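Local coordinates for protein cysteine synthase (Fusobacterium nucleatum subsp. nucleatum strain ATCC 25586, PDB 5XEM) that uses pyridoxal 5'-phosphate for beta-replacement chemistry that releases hydrogen sulfide from L-cysteine, and probably also makes L-cysteine from O-acetyl-L-serine and sulfide, at residues K21-D26 with F261-L266; L62-T67 with E138-V143; I70-G75 with L122-C127; N170-F175 with E194-I199; P203-S208 with D242-C247. All coordinates share one frame; numbering follows the deposited sequence.

Contact 1: K21-D26 with F261-L266; sequences KINNID and FKEGIL
The carboxylate of Glu263 is the flat group at the centre: Ile22 CG2 sits over one face, 3.5 Å from OE2, and Asn24 CB lies toward the other, 3.2 Å from the same oxygen. Three backbone N-H groups of the loop meet the two oxygens. Asn24 N uses the syn lone pair of Glu263 OE2 at 2.7 Å. Ile25 N meets Glu263 OE2 nearly along the C-O axis at 2.8 Å. Asn23 N approaches OE1 from 30° above the plane, yet its N-H points at that oxygen almost dead straight, at 178° and 3.0 Å. A bend at chi2 (-73°) swings the carboxylate from the end of helix 249-263 across to the loop. Its CG touches the tips of both isoleucines, Ile22 CD1 and Ile25 CD1, and Ile22 CD1 goes on to touch Ile265 CD1 at 3.9 Å. Ile25 CG1 rests on Lys262 CB at 3.8 Å. Two waters also reach OE1; one leads to Lys21 O and the other to Asn23 ND2, whose protein partner is the carbonyl of Asn8 of the second subunit. So a buried acid is held by three consecutive main-chain amides, with no cationic side chain from these two segments at its oxygens. Such a run of N-H donors is consistent with an ionised Glu263 and pins three successive residues of the loop to the helix end, close to the second subunit.

Contact 2: L62-T67 with E138-V143; sequences LIDKDT and EKKYFV
Lys140 starts with CG anti to its carbonyl carbon (chi1 -67°) and then runs fully extended, carrying NZ across to the turn of 64-67. Asp66 takes the crowded position, CG between backbone N and carbonyl carbon (chi1 57°), which folds its carboxylate back to meet the ammonium group of Lys140. Phe142 holds CG anti to its N (chi1 174°), sending the ring toward Leu62 and Ile63. NZ ends in a salt-bridge network: 2.8 Å to Asp64 OD2 on the anti lone pair, 2.8 Å to Asp66 OD1 on the syn lone pair, and a weak third bond to Asp66 OD2. The turn that presents both acids is type I, closed by Thr67 N to Asp64 O and braced by Asp64 N bonding to Thr67 OG1 at 2.8 Å. Thr67 CG2 presses on the main chain at Tyr141 C, 3.5 Å away. Beyond it, Leu62 CD1 lies 3.9 Å from Phe142 CE1, and Ile63 CD1 lies 3.9 Å from Phe142 CD2. One water ties Leu62 O to Tyr141 O. This is the rim of a parallel alpha/beta sheet: the connection from helix 46-60 into strand 68-72 is fastened beside the outer strand 141-142.

Contact 3: I70-G75 with L122-C127; sequences IEATSG and LGMKAC. With 85F ((2R)-2-azanyl-3-[(2R)-2-azanyl-3-oxidanyl-3-oxidanylidene-propyl]sulfanyl-propanoic acid), chain C.
Thr73 OG1 is held by three bonds: it donates to the lanthionine carboxylate O at 2.7 Å, accepts from Gly75 N at 2.8 Å in an ST turn, and takes another from Gly78 N. The same carboxylate oxygen, 85F O, is gripped a second time by Ser74 N at 2.9 Å. The ligand's N bonds only weakly to Ser74 OG. Besides these polar bonds, the strand meets helix 123-136 through apolar groups, Ala72, Cys127 and Met124. Ala72 CB sits 3.6 Å from Cys127 CB. Met124, its chain bent at chi2 and chi3, curls so that CE abuts Thr73 N at 3.5 Å and SD follows the main chain on toward Ser74. Its CG touches the ligand's far carboxylate carbon CZ1 at 3.2 Å, so one side chain packs on both the loop and the ligand. Gly75 occupies the N-cap position of the following helix. The Thr-Ser-Gly loop between strand 68-72 and helix 76-88 is the substrate-carboxylate loop, as in O-acetylserine sulfhydrylases of the fold type II PLP enzymes.

Contact 4: N170-F175 with E194-I199; sequences NKVDVF and EKLPNI
Leu196, first residue past helix 183-195, points its forked tip into the bend of 170-172. One prong, CD2, drops against Asn170 O at 3.4 Å; the other, CD1, settles on Val172, 3.9 Å from CB and 3.6 Å from the carbonyl O. Next to it Ile199 lies alongside Val172, both side chains pointing the same way. With CG1 anti to its N (chi1 -166°) and the chain straight beyond, Ile199 lays CG1 on Asp173 O at 3.5 Å and brings CD1 to Val172 CG1 at 3.9 Å. A type I turn from Leu196 to Ile199 throws Pro197 and Asn198 outward and sets the two apolar side chains next to each other against the strand's lead-in. Leu165 of helix 151-167 also packs on Leu196, and Leu192 on Ile199. The nearest thing to a polar link is a CA-H...O contact, Ile199 CA to Asp173 O at 3.6 Å. Asp173 turns its carboxylate away to Lys291 N, and its backbone pairs with Lys200 and Lys291. Within the beta-alpha-beta unit 174-178, 183-195, 200-206, shape and apolar burial therefore join the loop after the helix to the loop entering the first strand, with hydrogen bonding handed to neighbouring strands.

Contact 5: P203-S208 with D242-C247; sequences PVEPAS and DDILVC
Glu205 leaves its backbone with CG in the crowded position between N and carbonyl carbon (chi1 72°) and then runs straight. From CB the chain passes to CG, which lies beside Val246 CG1 at 3.9 Å, the two side chains parallel on one face of the sheet. CD moves on to Ile244 CG2, and OE2 ends 3.7 Å from that same methyl. The carboxylate finds its polar partners outside, OE1 at Leu212 N and OE2 at Ser213 OG, so it ties the sheet to helix 211-214. Val204 and Leu245 take the other face, against Ala277 of helix 269-284. Between the strands the main chains zip together. Leu245 N bonds to Pro203 O at 3.0 Å, Glu205 N to Leu245 O at 2.9 Å, and Cys247 N to Glu205 O at 3.2 Å. The last bond, Ala207 N to Cys247 O at 2.8 Å, has its donor 56° above the carbonyl plane, where the first strand has already ended and Ala207 turns away. At the opposite end Pro203 CD abuts Asp243 O at 3.2 Å, a buried carbonyl left without a polar partner. The strands run parallel with a 37° splay. This is the parallel pairing of a beta-alpha-beta unit, with strand 245-247 closing one side of the larger mixed sheet of a fold type II PLP enzyme.

How the contacts relate
Contact 3 is the fully buried one and the only one that holds ligand; the other four are partly buried. Contacts 2 and 3 work on the same parallel sheet, where Phe142 O probably bonds to Ile70 N, but a salt-bridge network joins apolar packing at the rim while apolar side chains and ligand bonds serve the buried site. Contacts 4 and 5 belong to the mixed sheet, on neighbouring strands 174-178 and 200-206, and segment 194-199 leads into the latter: one is apolar packing, the other a backbone ladder. Contact 1, which closes the chain loop enclosing all the rest, follows that sheet's opposite outer strand, 19-21, and relies on a buried acid beside the second subunit.

Contact 1: K21-D26 with F261-L266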
# COMPACT_ATOMS: atom_id res chain seq x y z
N LYS A 21 15.37 -6.11 -6.84
CA LYS A 21 16.78 -5.76 -7.04
C LYS A 21 16.93 -4.27 -7.22
O LYS A 21 16.09 -3.65 -7.87
CB LYS A 21 17.37 -6.48 -8.26
CG LYS A 21 18.85 -6.13 -8.45
CD LYS A 21 19.67 -7.32 -8.93
CE LYS A 21 21.14 -6.91 -9.14
NZ LYS A 21 21.52 -7.00 -10.58
N ILE A 22 18.01 -3.71 -6.69
CA ILE A 22 18.32 -2.29 -6.83
C ILE A 22 19.15 -2.12 -8.10
O ILE A 22 20.22 -2.73 -8.23
CB ILE A 22 19.06 -1.77 -5.58
CG1 ILE A 22 18.14 -1.84 -4.36
CG2 ILE A 22 19.54 -0.33 -5.75
CD1 ILE A 22 16.99 -0.85 -4.37
N ASN A 23 18.66 -1.30 -9.02
CA ASN A 23 19.23 -1.21 -10.38
C ASN A 23 19.85 0.12 -10.74
O ASN A 23 20.72 0.17 -11.59
CB ASN A 23 18.17 -1.45 -11.44
CG ASN A 23 17.44 -2.73 -11.24
OD1 ASN A 23 18.03 -3.81 -11.31
ND2 ASN A 23 16.12 -2.64 -10.99
N ASN A 24 19.36 1.19 -10.14
CA ASN A 24 19.73 2.51 -10.58
C ASN A 24 20.71 3.15 -9.63
O ASN A 24 21.67 3.78 -10.08
CB ASN A 24 18.48 3.35 -10.82
CG ASN A 24 17.58 2.76 -11.89
OD1 ASN A 24 16.35 2.83 -11.82
ND2 ASN A 24 18.21 2.17 -12.91
N ILE A 25 20.55 2.91 -8.33
CA ILE A 25 21.44 3.46 -7.33
C ILE A 25 22.73 2.65 -7.31
O ILE A 25 22.69 1.42 -7.36
CB ILE A 25 20.79 3.39 -5.93
CG1 ILE A 25 19.54 4.27 -5.87
CG2 ILE A 25 21.76 3.84 -4.84
CD1 ILE A 25 18.77 4.11 -4.59
N ASP A 26 23.88 3.33 -7.22
CA ASP A 26 25.15 2.60 -7.21
C ASP A 26 25.24 1.76 -5.95
O ASP A 26 25.10 2.29 -4.87
CB ASP A 26 26.34 3.57 -7.26
CG ASP A 26 27.68 2.86 -7.48
OD1 ASP A 26 27.68 1.63 -7.66
OD2 ASP A 26 28.72 3.55 -7.47
N PHE A 261 12.91 8.36 -5.72
CA PHE A 261 13.35 9.06 -6.95
C PHE A 261 13.97 8.16 -7.99
O PHE A 261 13.72 8.32 -9.18
CB PHE A 261 14.40 10.12 -6.65
CG PHE A 261 13.88 11.35 -5.96
CD1 PHE A 261 12.54 11.69 -5.94
CD2 PHE A 261 14.79 12.21 -5.32
CE1 PHE A 261 12.10 12.85 -5.31
CE2 PHE A 261 14.36 13.38 -4.69
CZ PHE A 261 13.01 13.70 -4.69
N LYS A 262 14.85 7.26 -7.56
CA LYS A 262 15.70 6.46 -8.47
C LYS A 262 15.21 5.05 -8.71
O LYS A 262 15.48 4.48 -9.76
CB LYS A 262 17.14 6.40 -7.95
CG LYS A 262 17.77 7.74 -7.63
CD LYS A 262 17.76 8.69 -8.83
CE LYS A 262 18.54 9.97 -8.51
NZ LYS A 262 18.07 11.12 -9.34
N GLU A 263 14.47 4.48 -7.76
CA GLU A 263 13.97 3.12 -7.91
C GLU A 263 12.45 2.98 -7.97
O GLU A 263 11.94 1.86 -8.20
CB GLU A 263 14.52 2.21 -6.79
CG GLU A 263 16.03 2.21 -6.62
CD GLU A 263 16.79 1.47 -7.72
OE1 GLU A 263 16.30 0.50 -8.34
OE2 GLU A 263 17.94 1.87 -7.98
N GLY A 264 11.70 4.05 -7.73
CA GLY A 264 10.24 3.95 -7.60
C GLY A 264 9.82 3.10 -6.39
O GLY A 264 8.72 2.56 -6.36
N ILE A 265 10.67 3.04 -5.36
CA ILE A 265 10.35 2.31 -4.14
C ILE A 265 10.03 3.36 -3.08
O ILE A 265 10.89 4.17 -2.72
CB ILE A 265 11.53 1.44 -3.66
CG1 ILE A 265 11.83 0.31 -4.63
CG2 ILE A 265 11.29 0.91 -2.25
CD1 ILE A 265 13.17 -0.37 -4.40
N LEU A 266 8.80 3.32 -2.57
CA LEU A 266 8.35 4.25 -1.56
C LEU A 266 8.33 3.50 -0.24
O LEU A 266 7.37 2.81 0.10
CB LEU A 266 6.97 4.81 -1.94
CG LEU A 266 6.42 5.92 -1.04
CD1 LEU A 266 7.04 7.25 -1.40
CD2 LEU A 266 4.90 6.05 -1.16
O HOH W 1 14.56 -1.44 -7.45
O HOH W 2 14.72 -0.00 -10.61

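Contact 2: L62-T67 with E138-V143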
# COMPACT_ATOMS: atom_id res chain seq x y z
N LEU A 62 -6.58 -17.73 25.17
CA LEU A 62 -6.41 -16.42 25.78
C LEU A 62 -7.25 -15.31 25.17
O LEU A 62 -7.30 -14.22 25.72
CB LEU A 62 -4.94 -16.03 25.73
CG LEU A 62 -4.02 -16.83 26.64
CD1 LEU A 62 -2.55 -16.52 26.36
CD2 LEU A 62 -4.35 -16.54 28.10
N ILE A 63 -7.92 -15.59 24.05
CA ILE A 63 -8.80 -14.62 23.40
C ILE A 63 -10.14 -15.28 23.11
O ILE A 63 -10.21 -16.23 22.34
CB ILE A 63 -8.18 -14.11 22.06
CG1 ILE A 63 -6.81 -13.46 22.29
CG2 ILE A 63 -9.12 -13.14 21.36
CD1 ILE A 63 -6.12 -13.03 21.00
N ASP A 64 -11.17 -14.80 23.80
CA ASP A 64 -12.59 -15.12 23.55
C ASP A 64 -13.15 -13.97 22.71
O ASP A 64 -12.48 -12.95 22.51
CB ASP A 64 -13.38 -15.17 24.88
CG ASP A 64 -12.83 -16.19 25.87
OD1 ASP A 64 -12.24 -17.19 25.45
OD2 ASP A 64 -13.01 -16.00 27.10
N LYS A 65 -14.41 -14.11 22.29
CA LYS A 65 -15.09 -13.10 21.49
C LYS A 65 -15.10 -11.74 22.17
O LYS A 65 -15.02 -10.71 21.49
CB LYS A 65 -16.56 -13.50 21.21
CG LYS A 65 -16.75 -14.86 20.55
CD LYS A 65 -18.22 -15.31 20.61
CE LYS A 65 -18.36 -16.75 21.07
NZ LYS A 65 -18.36 -16.86 22.56
N ASP A 66 -15.20 -11.73 23.50
CA ASP A 66 -15.31 -10.50 24.25
C ASP A 66 -13.99 -10.04 24.92
O ASP A 66 -14.00 -9.16 25.75
CB ASP A 66 -16.43 -10.60 25.30
CG ASP A 66 -16.25 -11.76 26.27
OD1 ASP A 66 -15.59 -12.76 25.90
OD2 ASP A 66 -16.78 -11.67 27.39
N THR A 67 -12.87 -10.64 24.54
CA THR A 67 -11.56 -10.25 25.08
C THR A 67 -11.07 -8.98 24.38
O THR A 67 -11.07 -8.93 23.14
CB THR A 67 -10.53 -11.35 24.82
OG1 THR A 67 -11.01 -12.54 25.45
CG2 THR A 67 -9.16 -10.95 25.36
N GLU A 138 -10.79 -3.50 32.49
CA GLU A 138 -11.32 -4.57 31.65
C GLU A 138 -11.47 -5.90 32.37
O GLU A 138 -10.57 -6.35 33.09
CB GLU A 138 -10.42 -4.82 30.43
CG GLU A 138 -10.37 -3.68 29.44
CD GLU A 138 -11.71 -3.34 28.82
OE1 GLU A 138 -12.70 -4.11 28.89
OE2 GLU A 138 -11.75 -2.26 28.21
N LYS A 139 -12.61 -6.54 32.14
CA LYS A 139 -12.87 -7.86 32.66
C LYS A 139 -12.05 -8.96 31.94
O LYS A 139 -11.61 -9.93 32.58
CB LYS A 139 -14.38 -8.14 32.54
CG LYS A 139 -14.79 -9.53 32.99
CD LYS A 139 -16.31 -9.71 32.95
CE LYS A 139 -16.69 -11.13 32.54
NZ LYS A 139 -15.82 -12.13 33.23
N LYS A 140 -11.87 -8.82 30.63
CA LYS A 140 -11.15 -9.83 29.83
C LYS A 140 -10.22 -9.06 28.88
O LYS A 140 -10.68 -8.17 28.17
CB LYS A 140 -12.12 -10.67 28.98
CG LYS A 140 -13.07 -11.59 29.75
CD LYS A 140 -13.58 -12.65 28.78
CE LYS A 140 -14.61 -13.59 29.33
NZ LYS A 140 -15.05 -14.41 28.16
N TYR A 141 -8.93 -9.39 28.88
CA TYR A 141 -8.00 -8.75 27.96
C TYR A 141 -6.85 -9.67 27.62
O TYR A 141 -6.61 -10.67 28.32
CB TYR A 141 -7.49 -7.41 28.51
CG TYR A 141 -6.77 -7.51 29.82
CD1 TYR A 141 -5.46 -7.93 29.87
CD2 TYR A 141 -7.41 -7.18 31.03
CE1 TYR A 141 -4.80 -8.04 31.08
CE2 TYR A 141 -6.75 -7.26 32.24
CZ TYR A 141 -5.45 -7.71 32.26
OH TYR A 141 -4.77 -7.82 33.44
N PHE A 142 -6.16 -9.33 26.53
CA PHE A 142 -4.94 -9.97 26.15
C PHE A 142 -3.99 -8.86 25.69
O PHE A 142 -4.37 -8.05 24.85
CB PHE A 142 -5.18 -10.96 25.00
CG PHE A 142 -3.93 -11.56 24.46
CD1 PHE A 142 -3.20 -12.44 25.22
CD2 PHE A 142 -3.47 -11.23 23.18
CE1 PHE A 142 -2.02 -12.98 24.75
CE2 PHE A 142 -2.30 -11.81 22.69
CZ PHE A 142 -1.57 -12.67 23.50
N VAL A 143 -2.77 -8.85 26.21
CA VAL A 143 -1.74 -7.92 25.71
C VAL A 143 -0.78 -8.72 24.87
O VAL A 143 -0.10 -9.56 25.42
CB VAL A 143 -0.97 -7.27 26.90
CG1 VAL A 143 0.12 -6.30 26.38
CG2 VAL A 143 -1.95 -6.57 27.81
O HOH W 3 -6.26 -13.41 28.06

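Contact 3: I70-G75 with L122-C127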
# COMPACT_ATOMS: atom_id res chain seq x y z
N ILE A 70 -5.12 -5.23 23.87
CA ILE A 70 -4.48 -3.96 24.30
C ILE A 70 -2.99 -4.02 23.99
O ILE A 70 -2.31 -4.97 24.38
CB ILE A 70 -4.67 -3.70 25.81
CG1 ILE A 70 -6.12 -3.87 26.26
CG2 ILE A 70 -4.19 -2.27 26.13
CD1 ILE A 70 -6.35 -3.90 27.78
N GLU A 71 -2.46 -3.03 23.25
CA GLU A 71 -1.06 -3.06 22.84
C GLU A 71 -0.47 -1.66 22.83
O GLU A 71 -1.15 -0.68 22.46
CB GLU A 71 -0.89 -3.71 21.44
CG GLU A 71 0.55 -3.87 20.94
CD GLU A 71 1.37 -4.92 21.70
OE1 GLU A 71 0.97 -5.31 22.82
OE2 GLU A 71 2.40 -5.38 21.15
N ALA A 72 0.79 -1.58 23.26
CA ALA A 72 1.63 -0.39 23.08
C ALA A 72 2.41 -0.48 21.76
O ALA A 72 3.10 -1.48 21.48
CB ALA A 72 2.58 -0.22 24.25
N THR A 73 2.34 0.59 20.97
CA THR A 73 2.96 0.57 19.65
C THR A 73 3.40 1.96 19.22
O THR A 73 2.85 2.96 19.69
CB THR A 73 1.96 -0.00 18.62
OG1 THR A 73 2.52 0.09 17.30
CG2 THR A 73 0.67 0.75 18.63
N SER A 74 4.37 2.02 18.33
CA SER A 74 4.73 3.29 17.66
C SER A 74 3.86 3.54 16.43
O SER A 74 3.93 4.62 15.83
CB SER A 74 6.20 3.30 17.26
OG SER A 74 6.48 2.27 16.35
N GLY A 75 3.09 2.54 16.03
CA GLY A 75 2.12 2.69 14.97
C GLY A 75 1.86 1.41 14.20
O GLY A 75 0.72 0.96 14.10
N LEU A 122 8.50 10.88 26.53
CA LEU A 122 8.71 9.71 27.40
C LEU A 122 8.94 8.38 26.68
O LEU A 122 9.26 7.38 27.33
CB LEU A 122 7.54 9.56 28.35
CG LEU A 122 7.24 10.79 29.22
CD1 LEU A 122 5.96 10.58 30.03
CD2 LEU A 122 8.43 11.10 30.12
N GLY A 123 8.79 8.34 25.36
CA GLY A 123 9.03 7.13 24.58
C GLY A 123 8.02 6.00 24.83
O GLY A 123 6.94 6.24 25.40
N MET A 124 8.37 4.79 24.41
CA MET A 124 7.45 3.63 24.54
C MET A 124 7.26 3.17 25.98
O MET A 124 6.28 2.49 26.30
CB MET A 124 7.93 2.45 23.69
CG MET A 124 7.92 2.73 22.19
SD MET A 124 6.25 3.12 21.58
CE MET A 124 5.40 1.73 22.25
N LYS A 125 8.20 3.51 26.86
CA LYS A 125 8.05 3.21 28.29
C LYS A 125 6.72 3.78 28.82
O LYS A 125 6.02 3.11 29.59
CB LYS A 125 9.24 3.79 29.06
CG LYS A 125 9.15 3.75 30.58
CD LYS A 125 10.35 4.43 31.27
CE LYS A 125 11.14 5.42 30.41
NZ LYS A 125 10.52 6.73 29.97
N ALA A 126 6.39 5.00 28.43
CA ALA A 126 5.15 5.65 28.83
C ALA A 126 3.93 4.89 28.32
O ALA A 126 2.94 4.76 29.04
CB ALA A 126 5.11 7.10 28.34
N CYS A 127 4.01 4.40 27.08
CA CYS A 127 2.94 3.58 26.51
C CYS A 127 2.69 2.31 27.31
O CYS A 127 1.54 1.98 27.63
CB CYS A 127 3.29 3.20 25.07
SG CYS A 127 3.55 4.66 24.03
N 85F C . 7.85 -0.66 15.15
CA 85F C . 7.18 -1.07 16.40
CB 85F C . 7.81 -0.35 17.61
SG 85F C . 9.45 -0.90 18.01
CD 85F C . 9.94 -0.03 19.51
CE 85F C . 9.99 1.52 19.37
NZ2 85F C . 10.76 1.94 18.20
CZ1 85F C . 10.68 2.08 20.65
OH1 85F C . 10.98 3.31 20.62
OH2 85F C . 10.94 1.32 21.63
C 85F C . 5.69 -0.78 16.35
OXT 85F C . 5.17 -0.70 15.23
O 85F C . 5.09 -0.68 17.45

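Contact 4: N170-F175 with E194-I199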
# COMPACT_ATOMS: atom_id res chain seq x y z
N ASN A 170 18.64 -19.93 -1.77
CA ASN A 170 19.65 -20.13 -0.73
C ASN A 170 20.98 -19.44 -0.95
O ASN A 170 21.96 -19.83 -0.33
CB ASN A 170 19.88 -21.62 -0.49
CG ASN A 170 18.63 -22.31 -0.05
OD1 ASN A 170 17.87 -21.78 0.76
ND2 ASN A 170 18.38 -23.49 -0.60
N LYS A 171 21.01 -18.41 -1.78
CA LYS A 171 22.22 -17.63 -2.01
C LYS A 171 22.07 -16.25 -1.39
O LYS A 171 21.67 -15.28 -2.05
CB LYS A 171 22.53 -17.55 -3.50
CG LYS A 171 22.85 -18.90 -4.12
CD LYS A 171 24.20 -19.47 -3.68
CE LYS A 171 25.37 -19.02 -4.57
NZ LYS A 171 25.84 -17.60 -4.41
N VAL A 172 22.41 -16.17 -0.12
CA VAL A 172 22.35 -14.92 0.63
C VAL A 172 23.60 -14.78 1.47
O VAL A 172 23.91 -15.66 2.29
CB VAL A 172 21.11 -14.88 1.54
CG1 VAL A 172 20.88 -13.45 2.05
CG2 VAL A 172 19.90 -15.39 0.80
N ASP A 173 24.33 -13.69 1.25
CA ASP A 173 25.58 -13.40 1.96
C ASP A 173 25.43 -12.49 3.15
O ASP A 173 26.13 -12.66 4.15
CB ASP A 173 26.58 -12.78 0.98
CG ASP A 173 26.91 -13.72 -0.14
OD1 ASP A 173 27.34 -14.85 0.16
OD2 ASP A 173 26.68 -13.35 -1.31
N VAL A 174 24.52 -11.52 3.05
CA VAL A 174 24.36 -10.53 4.11
C VAL A 174 22.85 -10.17 4.28
O VAL A 174 22.12 -10.13 3.32
CB VAL A 174 25.15 -9.25 3.76
CG1 VAL A 174 25.01 -8.24 4.89
CG2 VAL A 174 26.64 -9.56 3.51
N PHE A 175 22.41 -9.99 5.52
CA PHE A 175 21.04 -9.56 5.82
C PHE A 175 21.18 -8.38 6.76
O PHE A 175 21.92 -8.45 7.74
CB PHE A 175 20.27 -10.71 6.49
CG PHE A 175 18.94 -10.31 7.08
CD1 PHE A 175 17.90 -9.92 6.25
CD2 PHE A 175 18.72 -10.35 8.46
CE1 PHE A 175 16.66 -9.54 6.76
CE2 PHE A 175 17.49 -9.98 8.98
CZ PHE A 175 16.46 -9.57 8.13
N GLU A 194 20.89 -20.57 10.70
CA GLU A 194 20.72 -22.03 10.79
C GLU A 194 20.92 -22.71 9.44
O GLU A 194 21.55 -23.76 9.38
CB GLU A 194 19.37 -22.40 11.37
CG GLU A 194 19.32 -22.22 12.86
CD GLU A 194 17.94 -22.36 13.44
OE1 GLU A 194 16.97 -22.64 12.70
OE2 GLU A 194 17.81 -22.20 14.67
N LYS A 195 20.43 -22.09 8.36
CA LYS A 195 20.51 -22.68 7.02
C LYS A 195 21.78 -22.29 6.27
O LYS A 195 22.23 -23.04 5.41
CB LYS A 195 19.30 -22.25 6.17
CG LYS A 195 17.94 -22.63 6.74
CD LYS A 195 17.76 -24.13 6.87
CE LYS A 195 16.30 -24.54 6.78
NZ LYS A 195 16.14 -26.03 6.90
N LEU A 196 22.33 -21.11 6.57
CA LEU A 196 23.52 -20.58 5.93
C LEU A 196 24.50 -20.12 7.01
O LEU A 196 24.46 -18.97 7.45
CB LEU A 196 23.15 -19.40 5.00
CG LEU A 196 22.07 -19.64 3.95
CD1 LEU A 196 21.67 -18.34 3.28
CD2 LEU A 196 22.54 -20.66 2.92
N PRO A 197 25.42 -21.00 7.44
CA PRO A 197 26.29 -20.65 8.57
C PRO A 197 27.34 -19.55 8.29
O PRO A 197 27.87 -18.99 9.25
CB PRO A 197 26.98 -21.97 8.89
CG PRO A 197 27.04 -22.69 7.58
CD PRO A 197 25.73 -22.34 6.90
N ASN A 198 27.61 -19.24 7.02
CA ASN A 198 28.53 -18.15 6.67
C ASN A 198 27.85 -16.78 6.45
O ASN A 198 28.53 -15.78 6.17
CB ASN A 198 29.35 -18.50 5.42
CG ASN A 198 30.24 -19.73 5.60
OD1 ASN A 198 30.88 -19.91 6.65
ND2 ASN A 198 30.27 -20.58 4.59
N ILE A 199 26.52 -16.72 6.56
CA ILE A 199 25.80 -15.46 6.34
C ILE A 199 26.14 -14.50 7.48
O ILE A 199 26.25 -14.94 8.64
CB ILE A 199 24.26 -15.69 6.26
CG1 ILE A 199 23.55 -14.45 5.69
CG2 ILE A 199 23.68 -16.05 7.62
CD1 ILE A 199 22.05 -14.61 5.60

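Contact 5: P203-S208 with D242-C247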
# COMPACT_ATOMS: atom_id res chain seq x y z
N PRO A 203 21.87 -5.82 12.66
CA PRO A 203 20.85 -4.88 13.05
C PRO A 203 21.31 -3.45 12.81
O PRO A 203 22.53 -3.17 12.82
CB PRO A 203 20.68 -5.16 14.54
CG PRO A 203 22.07 -5.48 14.99
CD PRO A 203 22.73 -6.16 13.82
N VAL A 204 20.34 -2.54 12.58
CA VAL A 204 20.62 -1.13 12.46
C VAL A 204 19.84 -0.42 13.57
O VAL A 204 18.70 -0.78 13.87
CB VAL A 204 20.19 -0.54 11.09
CG1 VAL A 204 20.68 0.90 10.98
CG2 VAL A 204 20.66 -1.42 9.92
N GLU A 205 20.48 0.57 14.19
CA GLU A 205 19.80 1.42 15.17
C GLU A 205 20.02 2.88 14.81
O GLU A 205 20.88 3.21 13.98
CB GLU A 205 20.30 1.07 16.59
CG GLU A 205 21.72 1.51 16.90
CD GLU A 205 22.17 1.13 18.31
OE1 GLU A 205 21.33 0.63 19.10
OE2 GLU A 205 23.36 1.34 18.62
N PRO A 206 19.23 3.79 15.39
CA PRO A 206 19.45 5.20 15.08
C PRO A 206 20.78 5.68 15.64
O PRO A 206 21.09 5.43 16.82
CB PRO A 206 18.29 5.91 15.80
CG PRO A 206 17.28 4.86 16.03
CD PRO A 206 18.04 3.59 16.22
N ALA A 207 21.54 6.40 14.84
CA ALA A 207 22.81 6.97 15.33
C ALA A 207 22.60 7.89 16.52
O ALA A 207 23.48 7.92 17.38
CB ALA A 207 23.56 7.71 14.21
N SER A 208 21.48 8.62 16.60
CA SER A 208 21.24 9.50 17.75
C SER A 208 20.48 8.81 18.91
O SER A 208 20.12 9.45 19.90
CB SER A 208 20.52 10.78 17.32
OG SER A 208 19.43 10.47 16.52
N ASP A 242 26.49 -9.55 13.89
CA ASP A 242 27.90 -9.56 13.51
C ASP A 242 28.59 -8.22 13.73
O ASP A 242 29.81 -8.18 13.88
CB ASP A 242 28.07 -10.05 12.09
CG ASP A 242 27.82 -11.54 11.98
OD1 ASP A 242 28.69 -12.32 12.43
OD2 ASP A 242 26.75 -11.94 11.46
N ASP A 243 27.80 -7.14 13.76
CA ASP A 243 28.23 -5.80 14.16
C ASP A 243 26.91 -5.04 14.35
O ASP A 243 25.86 -5.55 13.96
CB ASP A 243 29.06 -5.15 13.05
CG ASP A 243 29.90 -3.98 13.54
OD1 ASP A 243 29.88 -3.67 14.75
OD2 ASP A 243 30.58 -3.36 12.70
N ILE A 244 26.95 -3.87 14.97
CA ILE A 244 25.78 -2.98 15.08
C ILE A 244 26.00 -1.85 14.08
O ILE A 244 27.02 -1.16 14.13
CB ILE A 244 25.63 -2.34 16.46
CG1 ILE A 244 25.72 -3.37 17.60
CG2 ILE A 244 24.35 -1.51 16.52
CD1 ILE A 244 24.68 -4.47 17.61
N LEU A 245 25.06 -1.64 13.17
CA LEU A 245 25.15 -0.56 12.20
C LEU A 245 24.22 0.55 12.67
O LEU A 245 23.28 0.31 13.44
CB LEU A 245 24.76 -1.03 10.81
CG LEU A 245 25.48 -2.29 10.30
CD1 LEU A 245 24.97 -2.68 8.92
CD2 LEU A 245 26.99 -2.08 10.30
N VAL A 246 24.53 1.76 12.24
CA VAL A 246 23.74 2.92 12.58
C VAL A 246 23.43 3.79 11.38
O VAL A 246 24.07 3.69 10.33
CB VAL A 246 24.45 3.78 13.65
CG1 VAL A 246 24.78 2.94 14.87
CG2 VAL A 246 25.71 4.46 13.07
N CYS A 247 22.46 4.69 11.56
CA CYS A 247 22.15 5.71 10.57
C CYS A 247 21.68 6.99 11.25
O CYS A 247 20.86 6.96 12.17
CB CYS A 247 21.08 5.21 9.61
SG CYS A 247 20.81 6.30 8.20
O HOH W 4 19.53 8.65 14.17